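Aldehyde dehydrogenase (PDB 4H7N) probably oxidises aldehydes to the corresponding carboxylic acids, with NAD+ as the electron acceptor. Local coordinates at residues A119-L124 with F459-N464; T113-I118 with D468-D473; G48-I53 with L101-L106; P126-G131 with Y202-C207. All blocks are in the same frame, centred on the assembly; numbering follows the deposited sequence.

Contact 1 (A119-L124 with F459-N464)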
loop_
_atom_site.group_PDB
_atom_site.type_symbol
_atom_site.label_atom_id
_atom_site.label_comp_id
_atom_site.label_asym_id
_atom_site.label_seq_id
_atom_site.Cartn_x
_atom_site.Cartn_y
_atom_site.Cartn_z
ATOM N N ALA A 119 -13.920 -23.782 7.591
ATOM C CA ALA A 119 -12.575 -23.966 7.067
ATOM C C ALA A 119 -12.178 -22.739 6.216
ATOM O O ALA A 119 -13.030 -22.069 5.670
ATOM C CB ALA A 119 -12.548 -25.210 6.213
ATOM N N LEU A 120 -10.884 -22.501 6.065
ATOM C CA LEU A 120 -10.371 -21.344 5.363
ATOM C C LEU A 120 -9.433 -21.797 4.252
ATOM O O LEU A 120 -8.512 -22.600 4.492
ATOM C CB LEU A 120 -9.616 -20.453 6.365
ATOM C CG LEU A 120 -8.828 -19.292 5.734
ATOM C CD1 LEU A 120 -9.749 -18.223 5.151
ATOM C CD2 LEU A 120 -7.885 -18.671 6.763
ATOM N N GLN A 121 -9.664 -21.327 3.039
ATOM C CA GLN A 121 -8.644 -21.433 1.985
ATOM C C GLN A 121 -8.259 -20.047 1.541
ATOM O O GLN A 121 -9.083 -19.141 1.572
ATOM C CB GLN A 121 -9.145 -22.231 0.790
ATOM C CG GLN A 121 -9.232 -23.724 1.052
ATOM C CD GLN A 121 -9.911 -24.457 -0.093
ATOM O OE1 GLN A 121 -9.751 -24.089 -1.257
ATOM N NE2 GLN A 121 -10.681 -25.489 0.235
ATOM N N GLN A 122 -7.007 -19.872 1.140
ATOM C CA GLN A 122 -6.510 -18.582 0.655
ATOM C C GLN A 122 -6.047 -18.721 -0.790
ATOM O O GLN A 122 -5.555 -19.773 -1.179
ATOM C CB GLN A 122 -5.344 -18.117 1.508
ATOM C CG GLN A 122 -5.649 -17.913 3.003
ATOM C CD GLN A 122 -6.213 -16.501 3.354
ATOM O OE1 GLN A 122 -6.432 -16.182 4.527
ATOM N NE2 GLN A 122 -6.445 -15.672 2.340
ATOM N N SER A 123 -6.244 -17.682 -1.602
ATOM C CA SER A 123 -5.581 -17.633 -2.924
ATOM C C SER A 123 -5.190 -16.217 -3.267
ATOM O O SER A 123 -5.478 -15.292 -2.509
ATOM C CB SER A 123 -6.436 -18.238 -4.044
ATOM O OG SER A 123 -7.534 -17.398 -4.312
ATOM N N LEU A 124 -4.487 -16.068 -4.385
ATOM C CA LEU A 124 -3.902 -14.806 -4.780
ATOM C C LEU A 124 -4.253 -14.491 -6.247
ATOM O O LEU A 124 -4.070 -15.324 -7.102
ATOM C CB LEU A 124 -2.411 -14.908 -4.595
ATOM C CG LEU A 124 -2.048 -15.161 -3.132
ATOM C CD1 LEU A 124 -0.965 -16.234 -3.047
ATOM C CD2 LEU A 124 -1.647 -13.890 -2.428
ATOM N N PHE A 459 -11.494 -17.689 1.276
ATOM C CA PHE A 459 -12.707 -18.475 1.110
ATOM C C PHE A 459 -12.959 -19.100 2.465
ATOM O O PHE A 459 -12.141 -19.881 2.963
ATOM C CB PHE A 459 -12.564 -19.554 0.031
ATOM C CG PHE A 459 -12.125 -19.023 -1.307
ATOM C CD1 PHE A 459 -13.047 -18.574 -2.218
ATOM C CD2 PHE A 459 -10.783 -18.937 -1.627
ATOM C CE1 PHE A 459 -12.647 -18.058 -3.444
ATOM C CE2 PHE A 459 -10.368 -18.421 -2.865
ATOM C CZ PHE A 459 -11.314 -17.985 -3.768
ATOM N N LEU A 460 -14.070 -18.724 3.061
ATOM C CA LEU A 460 -14.510 -19.293 4.316
ATOM C C LEU A 460 -15.640 -20.265 4.048
ATOM O O LEU A 460 -16.694 -19.890 3.555
ATOM C CB LEU A 460 -14.973 -18.198 5.260
ATOM C CG LEU A 460 -13.841 -17.285 5.726
ATOM C CD1 LEU A 460 -14.336 -15.963 6.304
ATOM C CD2 LEU A 460 -12.973 -18.031 6.745
ATOM N N ILE A 461 -15.409 -21.517 4.433
ATOM C CA ILE A 461 -16.214 -22.632 3.982
ATOM C C ILE A 461 -16.950 -23.310 5.116
ATOM O O ILE A 461 -16.343 -23.822 6.049
ATOM C CB ILE A 461 -15.323 -23.671 3.301
ATOM C CG1 ILE A 461 -14.581 -23.003 2.136
ATOM C CG2 ILE A 461 -16.156 -24.844 2.820
ATOM C CD1 ILE A 461 -13.368 -23.729 1.636
ATOM N N LYS A 462 -18.269 -23.321 5.016
ATOM C CA LYS A 462 -19.089 -24.007 5.977
ATOM C C LYS A 462 -19.106 -25.504 5.618
ATOM O O LYS A 462 -19.612 -25.893 4.588
ATOM C CB LYS A 462 -20.494 -23.422 5.997
ATOM C CG LYS A 462 -21.391 -24.090 7.038
ATOM C CD LYS A 462 -22.800 -23.557 6.937
ATOM C CE LYS A 462 -23.783 -24.353 7.787
ATOM N NZ LYS A 462 -23.387 -24.324 9.224
ATOM N N THR A 463 -18.493 -26.324 6.460
ATOM C CA THR A 463 -18.396 -27.758 6.206
ATOM C C THR A 463 -19.514 -28.626 6.866
ATOM O O THR A 463 -19.511 -29.836 6.674
ATOM C CB THR A 463 -17.055 -28.311 6.734
ATOM O OG1 THR A 463 -17.011 -28.119 8.153
ATOM C CG2 THR A 463 -15.862 -27.580 6.097
ATOM N N ASN A 464 -20.452 -28.067 7.631
ATOM C CA ASN A 464 -21.461 -28.925 8.278
ATOM C C ASN A 464 -22.843 -28.582 7.758
ATOM O O ASN A 464 -22.968 -27.774 6.862
ATOM C CB ASN A 464 -21.398 -28.799 9.807
ATOM C CG ASN A 464 -21.803 -27.415 10.283
ATOM O OD1 ASN A 464 -21.702 -26.423 9.525
ATOM N ND2 ASN A 464 -22.275 -27.325 11.519
#
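Leu-120 and Leu-460 face each other on one side of an antiparallel ladder, their side chains crossing obliquely until CD1 of Leu-120 lies 3.6 Å from CD2 of Leu-460. CG of Leu-120 is anti to the backbone N (chi1 171°), and chi2 of 69° then places CD1, which also comes close to the carbonyl O of Phe-459. The other side of the ladder carries Ala-119, Gln-121, Phe-459 and Ile-461. Here the extended Gln-121 chain lies across Ile-461, and its NE2 stands 3.5 Å from Ile-461 CD1, an amide against a methyl group. The Phe-459 ring presents its edge to Ser-123, whose OG sits in the ring plane 3.3 Å from CE2. The strands belong to the extended arm through which aldehyde dehydrogenases oligomerise: Phe-459 to Ile-461 also pair in parallel with a strand of the second subunit, and the sheet runs on across the interface. Within the chain, Ala-119 with Ile-461 and Gln-121 with Phe-459 are hydrogen-bonded pairs, each closed by two nearly straight N-H...O bonds, such as Phe-459 N to Gln-121 O at 2.8 Å. Beyond the last bridge, Thr-463 CG2 approaches Ala-119 CB at 4.1 Å.

Contact 2 (T113-I118 with D468-D473)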
loop_
_atom_site.group_PDB
_atom_site.type_symbol
_atom_site.label_atom_id
_atom_site.label_comp_id
_atom_site.label_asym_id
_atom_site.label_seq_id
_atom_site.Cartn_x
_atom_site.Cartn_y
_atom_site.Cartn_z
ATOM N N THR A 113 -9.990 -22.795 11.345
ATOM C CA THR A 113 -10.228 -21.512 11.984
ATOM C C THR A 113 -10.616 -21.780 13.414
ATOM O O THR A 113 -10.702 -22.915 13.794
ATOM C CB THR A 113 -11.399 -20.778 11.306
ATOM O OG1 THR A 113 -12.632 -21.475 11.558
ATOM C CG2 THR A 113 -11.151 -20.655 9.804
ATOM N N SER A 114 -10.917 -20.730 14.172
ATOM C CA SER A 114 -11.410 -20.846 15.523
ATOM C C SER A 114 -12.800 -21.443 15.589
ATOM O O SER A 114 -13.307 -21.673 16.675
ATOM C CB SER A 114 -11.459 -19.478 16.178
ATOM O OG SER A 114 -12.341 -18.608 15.474
ATOM N N ILE A 115 -13.434 -21.693 14.452
ATOM C CA ILE A 115 -14.745 -22.328 14.470
ATOM C C ILE A 115 -14.636 -23.707 13.804
ATOM O O ILE A 115 -14.152 -23.813 12.676
ATOM C CB ILE A 115 -15.780 -21.402 13.799
ATOM C CG1 ILE A 115 -15.802 -20.073 14.556
ATOM C CG2 ILE A 115 -17.156 -22.048 13.765
ATOM C CD1 ILE A 115 -16.932 -19.176 14.168
ATOM N N PRO A 116 -15.073 -24.782 14.512
ATOM C CA PRO A 116 -14.718 -26.089 13.971
ATOM C C PRO A 116 -15.426 -26.441 12.673
ATOM O O PRO A 116 -14.923 -27.283 11.967
ATOM C CB PRO A 116 -15.086 -27.086 15.093
ATOM C CG PRO A 116 -15.889 -26.329 16.071
ATOM C CD PRO A 116 -15.745 -24.860 15.821
ATOM N N PHE A 117 -16.572 -25.826 12.356
ATOM C CA PHE A 117 -17.284 -26.132 11.098
ATOM C C PHE A 117 -17.047 -25.094 9.988
ATOM O O PHE A 117 -17.746 -25.113 8.969
ATOM C CB PHE A 117 -18.777 -26.291 11.321
ATOM C CG PHE A 117 -19.416 -25.156 12.068
ATOM C CD1 PHE A 117 -19.938 -24.066 11.389
ATOM C CD2 PHE A 117 -19.532 -25.189 13.454
ATOM C CE1 PHE A 117 -20.546 -23.024 12.077
ATOM C CE2 PHE A 117 -20.135 -24.155 14.149
ATOM C CZ PHE A 117 -20.643 -23.064 13.458
ATOM N N ILE A 118 -16.086 -24.200 10.198
ATOM C CA ILE A 118 -15.663 -23.276 9.182
ATOM C C ILE A 118 -14.183 -23.490 8.863
ATOM O O ILE A 118 -13.298 -23.333 9.739
ATOM C CB ILE A 118 -15.819 -21.777 9.592
ATOM C CG1 ILE A 118 -17.240 -21.408 10.051
ATOM C CG2 ILE A 118 -15.406 -20.863 8.446
ATOM C CD1 ILE A 118 -18.335 -21.603 9.007
ATOM N N ASP A 468 -25.990 -22.154 11.529
ATOM C CA ASP A 468 -25.010 -21.380 12.251
ATOM C C ASP A 468 -25.716 -20.827 13.484
ATOM O O ASP A 468 -26.870 -20.368 13.394
ATOM C CB ASP A 468 -24.480 -20.219 11.402
ATOM C CG ASP A 468 -23.512 -20.654 10.301
ATOM O OD1 ASP A 468 -23.099 -21.822 10.266
ATOM O OD2 ASP A 468 -23.120 -19.772 9.480
ATOM N N PRO A 469 -25.033 -20.851 14.642
ATOM C CA PRO A 469 -25.724 -20.410 15.861
ATOM C C PRO A 469 -26.155 -18.953 15.858
ATOM O O PRO A 469 -27.058 -18.601 16.589
ATOM C CB PRO A 469 -24.701 -20.680 16.995
ATOM C CG PRO A 469 -23.397 -20.991 16.335
ATOM C CD PRO A 469 -23.655 -21.317 14.884
ATOM N N TRP A 470 -25.513 -18.112 15.045
ATOM C CA TRP A 470 -25.819 -16.686 14.994
ATOM C C TRP A 470 -26.977 -16.314 14.064
ATOM O O TRP A 470 -27.450 -15.178 14.105
ATOM C CB TRP A 470 -24.575 -15.884 14.611
ATOM C CG TRP A 470 -23.807 -16.408 13.437
ATOM C CD1 TRP A 470 -24.004 -16.095 12.133
ATOM C CD2 TRP A 470 -22.730 -17.350 13.466
ATOM N NE1 TRP A 470 -23.119 -16.781 11.338
ATOM C CE2 TRP A 470 -22.297 -17.530 12.129
ATOM C CE3 TRP A 470 -22.073 -18.044 14.494
ATOM C CZ2 TRP A 470 -21.241 -18.391 11.781
ATOM C CZ3 TRP A 470 -21.033 -18.909 14.156
ATOM C CH2 TRP A 470 -20.628 -19.079 12.799
ATOM N N TRP A 471 -27.439 -17.245 13.242
ATOM C CA TRP A 471 -28.622 -16.997 12.415
ATOM C C TRP A 471 -29.908 -16.734 13.244
ATOM O O TRP A 471 -29.915 -16.850 14.442
ATOM C CB TRP A 471 -28.871 -18.170 11.459
ATOM C CG TRP A 471 -27.841 -18.347 10.455
ATOM C CD1 TRP A 471 -26.844 -17.476 10.144
ATOM C CD2 TRP A 471 -27.676 -19.473 9.593
ATOM N NE1 TRP A 471 -26.065 -17.997 9.160
ATOM C CE2 TRP A 471 -26.550 -19.226 8.804
ATOM C CE3 TRP A 471 -28.369 -20.669 9.420
ATOM C CZ2 TRP A 471 -26.080 -20.133 7.849
ATOM C CZ3 TRP A 471 -27.901 -21.581 8.446
ATOM C CH2 TRP A 471 -26.772 -21.302 7.688
ATOM N N PHE A 472 -30.984 -16.339 12.580
ATOM C CA PHE A 472 -32.233 -16.061 13.257
ATOM C C PHE A 472 -33.064 -17.342 13.444
ATOM O O PHE A 472 -34.143 -17.272 13.987
ATOM C CB PHE A 472 -33.041 -15.014 12.498
ATOM C CG PHE A 472 -32.364 -13.659 12.393
ATOM C CD1 PHE A 472 -32.160 -12.872 13.510
ATOM C CD2 PHE A 472 -31.966 -13.162 11.171
ATOM C CE1 PHE A 472 -31.524 -11.638 13.403
ATOM C CE2 PHE A 472 -31.380 -11.906 11.052
ATOM C CZ PHE A 472 -31.151 -11.153 12.176
ATOM N N ASP A 473 -32.580 -18.485 12.958
ATOM C CA ASP A 473 -33.139 -19.790 13.314
ATOM C C ASP A 473 -33.015 -19.995 14.828
ATOM O O ASP A 473 -34.007 -20.246 15.490
ATOM C CB ASP A 473 -32.391 -20.944 12.637
ATOM C CG ASP A 473 -32.519 -20.951 11.120
ATOM O OD1 ASP A 473 -33.262 -20.123 10.521
ATOM O OD2 ASP A 473 -31.839 -21.811 10.508
#
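Phe-117 meets three consecutive residues of the C-terminal tail, Asp-468, Pro-469 and Trp-470, although no hydrogen bond joins the two segments. Each segment is folded on a type I beta turn, Ile-115 to Ile-118 on one side and Asp-468 to Trp-471 on the other, and the first of these lies in the hairpin loop between strands 109-112 and 118-134. The Phe-117 ring stands tip to tip with both Pro-469 and Trp-470, its CZ 3.8 Å from Pro-469 CD and its CE1 4.0 Å from Trp-470 CH2. CG of Phe-117 lies between the backbone N and the carbonyl carbon (chi1 51°), and Ile-115 CG2 sits over the centre of the ring. An alanine at Phe-117 would probably leave a gap between the two turns, with Pro-469 and the tip of Trp-470 deprived of their aromatic neighbour. Asp-468 OD1 approaches Phe-117 CE1 at 3.4 Å, but its charge is answered by a salt bridge to Lys-462. Trp-470 also meets the ring of Trp-256 of the second subunit, which places the tail at the dimer interface. The same Trp-470 CH2 is also met, tip to tip, by Ile-115 CD1 at 3.9 Å.

Contact 3 (G48-I53 with L101-L106)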
loop_
_atom_site.group_PDB
_atom_site.type_symbol
_atom_site.label_atom_id
_atom_site.label_comp_id
_atom_site.label_asym_id
_atom_site.label_seq_id
_atom_site.Cartn_x
_atom_site.Cartn_y
_atom_site.Cartn_z
ATOM N N GLY A 48 -0.142 -20.623 -14.974
ATOM C CA GLY A 48 0.479 -20.987 -13.713
ATOM C C GLY A 48 1.920 -20.509 -13.569
ATOM O O GLY A 48 2.647 -20.283 -14.556
ATOM N N VAL A 49 2.340 -20.354 -12.322
ATOM C CA VAL A 49 3.671 -19.834 -12.063
ATOM C C VAL A 49 4.791 -20.662 -12.709
ATOM O O VAL A 49 5.783 -20.103 -13.154
ATOM C CB VAL A 49 3.942 -19.684 -10.550
ATOM C CG1 VAL A 49 3.985 -21.015 -9.843
ATOM C CG2 VAL A 49 5.248 -18.926 -10.347
ATOM N N GLU A 50 4.621 -21.971 -12.807
ATOM C CA GLU A 50 5.697 -22.794 -13.382
ATOM C C GLU A 50 5.815 -22.556 -14.889
ATOM O O GLU A 50 6.909 -22.496 -15.437
ATOM C CB GLU A 50 5.512 -24.292 -13.062
ATOM C CG GLU A 50 5.701 -24.682 -11.585
ATOM C CD GLU A 50 7.104 -24.379 -11.030
ATOM O OE1 GLU A 50 8.122 -24.224 -11.779
ATOM O OE2 GLU A 50 7.202 -24.296 -9.801
ATOM N N GLY A 51 4.683 -22.455 -15.562
ATOM C CA GLY A 51 4.676 -22.077 -16.970
ATOM C C GLY A 51 5.282 -20.673 -17.198
ATOM O O GLY A 51 5.998 -20.475 -18.172
ATOM N N ARG A 52 4.998 -19.712 -16.304
ATOM C CA ARG A 52 5.505 -18.350 -16.466
ATOM C C ARG A 52 7.005 -18.316 -16.293
ATOM O O ARG A 52 7.683 -17.599 -17.041
ATOM C CB ARG A 52 4.814 -17.312 -15.559
ATOM C CG ARG A 52 3.363 -17.133 -15.937
ATOM C CD ARG A 52 2.654 -16.027 -15.201
ATOM N NE ARG A 52 2.536 -16.230 -13.743
ATOM C CZ ARG A 52 1.531 -16.829 -13.120
ATOM N NH1 ARG A 52 0.500 -17.315 -13.782
ATOM N NH2 ARG A 52 1.551 -16.898 -11.790
ATOM N N ILE A 53 7.507 -19.088 -15.330
ATOM C CA ILE A 53 8.950 -19.294 -15.120
ATOM C C ILE A 53 9.582 -19.852 -16.375
ATOM O O ILE A 53 10.592 -19.336 -16.830
ATOM C CB ILE A 53 9.243 -20.198 -13.895
ATOM C CG1 ILE A 53 8.827 -19.474 -12.612
ATOM C CG2 ILE A 53 10.738 -20.524 -13.779
ATOM C CD1 ILE A 53 8.781 -20.368 -11.374
ATOM N N LEU A 101 11.822 -17.555 -6.325
ATOM C CA LEU A 101 11.004 -17.223 -5.155
ATOM C C LEU A 101 9.537 -17.387 -5.417
ATOM O O LEU A 101 8.788 -17.659 -4.513
ATOM C CB LEU A 101 11.225 -15.796 -4.687
ATOM C CG LEU A 101 12.589 -15.459 -4.144
ATOM C CD1 LEU A 101 12.667 -13.953 -3.851
ATOM C CD2 LEU A 101 12.946 -16.301 -2.918
ATOM N N ALA A 102 9.126 -17.181 -6.663
ATOM C CA ALA A 102 7.703 -17.053 -6.967
ATOM C C ALA A 102 6.801 -18.247 -6.575
ATOM O O ALA A 102 5.703 -17.988 -6.066
ATOM C CB ALA A 102 7.481 -16.679 -8.410
ATOM N N PRO A 103 7.219 -19.512 -6.815
ATOM C CA PRO A 103 6.279 -20.628 -6.522
ATOM C C PRO A 103 5.830 -20.634 -5.074
ATOM O O PRO A 103 4.662 -20.834 -4.777
ATOM C CB PRO A 103 7.086 -21.882 -6.908
ATOM C CG PRO A 103 7.991 -21.364 -7.998
ATOM C CD PRO A 103 8.434 -20.009 -7.493
ATOM N N GLU A 104 6.759 -20.396 -4.169
ATOM C CA GLU A 104 6.442 -20.436 -2.760
ATOM C C GLU A 104 5.535 -19.275 -2.398
ATOM O O GLU A 104 4.629 -19.422 -1.601
ATOM C CB GLU A 104 7.700 -20.378 -1.960
ATOM C CG GLU A 104 7.512 -20.301 -0.472
ATOM C CD GLU A 104 8.301 -19.133 0.097
ATOM O OE1 GLU A 104 8.930 -18.390 -0.711
ATOM O OE2 GLU A 104 8.292 -18.957 1.341
ATOM N N LEU A 105 5.746 -18.128 -3.021
ATOM C CA LEU A 105 4.929 -16.953 -2.720
ATOM C C LEU A 105 3.525 -17.068 -3.273
ATOM O O LEU A 105 2.635 -16.394 -2.770
ATOM C CB LEU A 105 5.607 -15.653 -3.247
ATOM C CG LEU A 105 6.971 -15.382 -2.582
ATOM C CD1 LEU A 105 7.676 -14.190 -3.206
ATOM C CD2 LEU A 105 6.844 -15.164 -1.072
ATOM N N LEU A 106 3.314 -17.869 -4.322
ATOM C CA LEU A 106 2.014 -17.940 -4.967
ATOM C C LEU A 106 1.175 -19.158 -4.556
ATOM O O LEU A 106 0.065 -19.334 -5.033
ATOM C CB LEU A 106 2.170 -17.944 -6.455
ATOM C CG LEU A 106 2.799 -16.694 -7.064
ATOM C CD1 LEU A 106 2.947 -16.954 -8.523
ATOM C CD2 LEU A 106 1.926 -15.484 -6.868
#
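Val-49 carries much of the apolar part of this contact, lying opposite Ala-102, Pro-103 and Leu-106 of the partner helix. Its CG2, anti to the backbone N, is 3.7 Å from Ala-102 CB and 3.5 Å from Leu-106 CD1, while CG1 faces the CA of Pro-103. One turn further along, Ile-53 crosses the proline ring at about a right angle, with CD1 3.6 Å from Pro-103 CG. Pro-103 thus receives methyl groups from two successive turns of the facing helix. The proline lacks an amide hydrogen, and helix 82-106 is kinked within 101-106, where the N atoms of Pro-103 and Glu-104 make no bond to the preceding turn.

Two polar side chains touch apolar groups with their terminal atoms, without hydrogen bonds across the pair. The Glu-50 chain bends at chi2 (-61°), which sets CD, and its OE2 lies 3.5 Å from Pro-103 CG, a van der Waals approach. Leu-106 CD1 also meets the edge of the Arg-52 guanidinium, 3.6 Å from NH2 and in the plane of the group. That guanidinium finds its hydrogen bonds outside the pair: NE donates to the carbonyl O of Leu-152 and NH1 to that of Trp-44, and NH1 also bonds a glycerol probably derived from the crystallisation liquor. One face of the group lies over the backbone at Gly-48 and Val-49.

The two helical segments run nearly antiparallel, at 163°, their axes approaching to 9.5 Å. They join the beginning of helix 48-64 to the end of helix 82-106, just before strand 109-112, and Leu-105 and Leu-106 continue the packing onto Leu-450 of helix 448-451.

Contact 4 (P126-G131 with Y202-C207)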
loop_
_atom_site.group_PDB
_atom_site.type_symbol
_atom_site.label_atom_id
_atom_site.label_comp_id
_atom_site.label_asym_id
_atom_site.label_seq_id
_atom_site.Cartn_x
_atom_site.Cartn_y
_atom_site.Cartn_z
ATOM N N PRO A 126 -3.658 -11.828 -9.400
ATOM C CA PRO A 126 -2.858 -10.665 -9.831
ATOM C C PRO A 126 -3.688 -9.477 -10.293
ATOM O O PRO A 126 -4.744 -9.654 -10.859
ATOM C CB PRO A 126 -2.060 -11.209 -11.011
ATOM C CG PRO A 126 -2.838 -12.388 -11.537
ATOM C CD PRO A 126 -3.564 -12.956 -10.341
ATOM N N TYR A 127 -3.168 -8.259 -10.126
ATOM C CA TYR A 127 -3.711 -7.100 -10.847
ATOM C C TYR A 127 -3.549 -7.408 -12.335
ATOM O O TYR A 127 -2.456 -7.780 -12.747
ATOM C CB TYR A 127 -2.952 -5.851 -10.493
ATOM C CG TYR A 127 -3.218 -5.373 -9.086
ATOM C CD1 TYR A 127 -2.493 -5.856 -8.030
ATOM C CD2 TYR A 127 -4.215 -4.451 -8.810
ATOM C CE1 TYR A 127 -2.749 -5.443 -6.713
ATOM C CE2 TYR A 127 -4.488 -4.031 -7.498
ATOM C CZ TYR A 127 -3.745 -4.541 -6.471
ATOM O OH TYR A 127 -3.980 -4.155 -5.209
ATOM N N PRO A 128 -4.593 -7.229 -13.145
ATOM C CA PRO A 128 -4.391 -7.648 -14.551
ATOM C C PRO A 128 -3.337 -6.833 -15.333
ATOM O O PRO A 128 -2.603 -7.415 -16.140
ATOM C CB PRO A 128 -5.764 -7.474 -15.159
ATOM C CG PRO A 128 -6.712 -7.692 -14.003
ATOM C CD PRO A 128 -6.023 -7.045 -12.831
ATOM N N LEU A 129 -3.290 -5.538 -15.119
ATOM C CA LEU A 129 -2.389 -4.652 -15.876
ATOM C C LEU A 129 -1.647 -3.638 -15.006
ATOM O O LEU A 129 -2.245 -2.794 -14.318
ATOM C CB LEU A 129 -3.154 -3.938 -16.963
ATOM C CG LEU A 129 -2.274 -3.131 -17.943
ATOM C CD1 LEU A 129 -1.304 -4.058 -18.695
ATOM C CD2 LEU A 129 -3.104 -2.359 -18.933
ATOM N N VAL A 130 -0.322 -3.770 -15.002
ATOM C CA VAL A 130 0.577 -2.951 -14.185
ATOM C C VAL A 130 1.303 -2.007 -15.139
ATOM O O VAL A 130 1.779 -2.447 -16.238
ATOM C CB VAL A 130 1.583 -3.842 -13.419
ATOM C CG1 VAL A 130 2.629 -3.002 -12.725
ATOM C CG2 VAL A 130 0.842 -4.683 -12.403
ATOM N N GLY A 131 1.309 -0.730 -14.802
ATOM C CA GLY A 131 2.168 0.255 -15.505
ATOM C C GLY A 131 3.484 0.563 -14.776
ATOM O O GLY A 131 3.524 0.819 -13.554
ATOM N N TYR A 202 -4.872 3.963 -17.774
ATOM C CA TYR A 202 -5.289 2.682 -18.361
ATOM C C TYR A 202 -4.968 1.415 -17.538
ATOM O O TYR A 202 -5.461 0.328 -17.865
ATOM C CB TYR A 202 -4.689 2.524 -19.769
ATOM C CG TYR A 202 -5.033 3.699 -20.652
ATOM C CD1 TYR A 202 -6.372 4.042 -20.909
ATOM C CD2 TYR A 202 -4.049 4.529 -21.142
ATOM C CE1 TYR A 202 -6.698 5.171 -21.670
ATOM C CE2 TYR A 202 -4.354 5.648 -21.917
ATOM C CZ TYR A 202 -5.676 5.975 -22.168
ATOM O OH TYR A 202 -5.961 7.087 -22.937
ATOM N N VAL A 203 -4.163 1.560 -16.495
ATOM C CA VAL A 203 -3.640 0.434 -15.749
ATOM C C VAL A 203 -4.362 0.270 -14.408
ATOM O O VAL A 203 -5.143 1.136 -13.999
ATOM C CB VAL A 203 -2.126 0.562 -15.577
ATOM C CG1 VAL A 203 -1.434 0.627 -16.962
ATOM C CG2 VAL A 203 -1.702 1.732 -14.749
ATOM N N ASP A 204 -4.095 -0.845 -13.754
ATOM C CA ASP A 204 -4.698 -1.205 -12.469
ATOM C C ASP A 204 -3.774 -0.914 -11.296
ATOM O O ASP A 204 -4.174 -1.000 -10.137
ATOM C CB ASP A 204 -5.018 -2.699 -12.472
ATOM C CG ASP A 204 -5.987 -3.087 -13.588
ATOM O OD1 ASP A 204 -6.907 -2.321 -13.889
ATOM O OD2 ASP A 204 -5.777 -4.121 -14.269
ATOM N N PHE A 205 -2.530 -0.575 -11.597
ATOM C CA PHE A 205 -1.445 -0.478 -10.623
ATOM C C PHE A 205 -0.314 0.313 -11.351
ATOM O O PHE A 205 0.044 -0.016 -12.500
ATOM C CB PHE A 205 -0.969 -1.886 -10.215
ATOM C CG PHE A 205 -0.030 -1.919 -9.017
ATOM C CD1 PHE A 205 1.229 -1.340 -9.067
ATOM C CD2 PHE A 205 -0.396 -2.576 -7.868
ATOM C CE1 PHE A 205 2.058 -1.346 -7.971
ATOM C CE2 PHE A 205 0.445 -2.626 -6.756
ATOM C CZ PHE A 205 1.667 -1.976 -6.811
ATOM N N VAL A 206 0.280 1.287 -10.695
ATOM C CA VAL A 206 1.413 2.042 -11.262
ATOM C C VAL A 206 2.627 2.020 -10.368
ATOM O O VAL A 206 2.551 2.338 -9.156
ATOM C CB VAL A 206 1.059 3.499 -11.639
ATOM C CG1 VAL A 206 0.658 4.345 -10.435
ATOM C CG2 VAL A 206 2.250 4.155 -12.364
ATOM N N CYS A 207 3.768 1.642 -10.952
ATOM C CA CYS A 207 5.102 1.782 -10.341
ATOM C C CYS A 207 5.881 2.939 -10.986
ATOM O O CYS A 207 6.048 2.987 -12.234
ATOM C CB CYS A 207 5.914 0.520 -10.574
ATOM S SG CYS A 207 5.163 -0.911 -9.830
#
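Tyr-127 and Phe-205 form a T-shaped pair at the apolar centre, in which the edge of the phenylalanine points at the face of the tyrosine: Phe-205 CD2 stands over the middle of the Tyr-127 ring, with the ring planes at 71° and their centroids 5.2 Å apart. The backbones beside them are parallel neighbours in the Rossmann-like sheet of the aldehyde dehydrogenase fold, strand 118-134 against strand 205-209. An alanine at Tyr-127 would probably leave the edge of Phe-205 without the ring it abuts and open a gap over that edge. Val-130 lies alongside Phe-205 and points the same way, its CG2 4.0 Å from Phe-205 CB. On the other side of the sheet, Val-203 CG1 packs 3.7 Å from Gly-131 N, where a side chain on the glycine would be crowded.

Further out the strands are joined by backbone bonds, Gly-131 N to Phe-205 O and Cys-207 N to Gly-131 O, both 2.7 Å. Cys-207 lies about 8 Å, side chain to side chain, from Glu-232, the predicted active-site residue. At the polar edge Asp-204 and Leu-129 exchange two bonds. Asp-204 N donates to Leu-129 O, and Leu-129 N returns a more bent bond to the aspartate carboxylate, whose OD2 also forms a salt bridge with Arg-38. That return bond spans 3.0 Å and meets OD2 on its anti side, 26° out of the carboxylate plane.

In the fold
From the N terminus, contact 3 closes first, a short and almost wholly helical loop that brings the start of helix 48-64 against the end of helix 82-106. Three nested loops follow. Contact 2 opens first, at the hairpin before strand 118-134, and closes last, at the C-terminal tail; contact 1 lies within it, and contact 4 within contact 1. Contacts 1 and 4 use successive parts of the same long strand, which runs from the intersubunit arm into the core sheet. Lys-462 and Asp-468 link contacts 1 and 2 by a salt bridge, whereas Leu-124 packs against the helix end of contact 3.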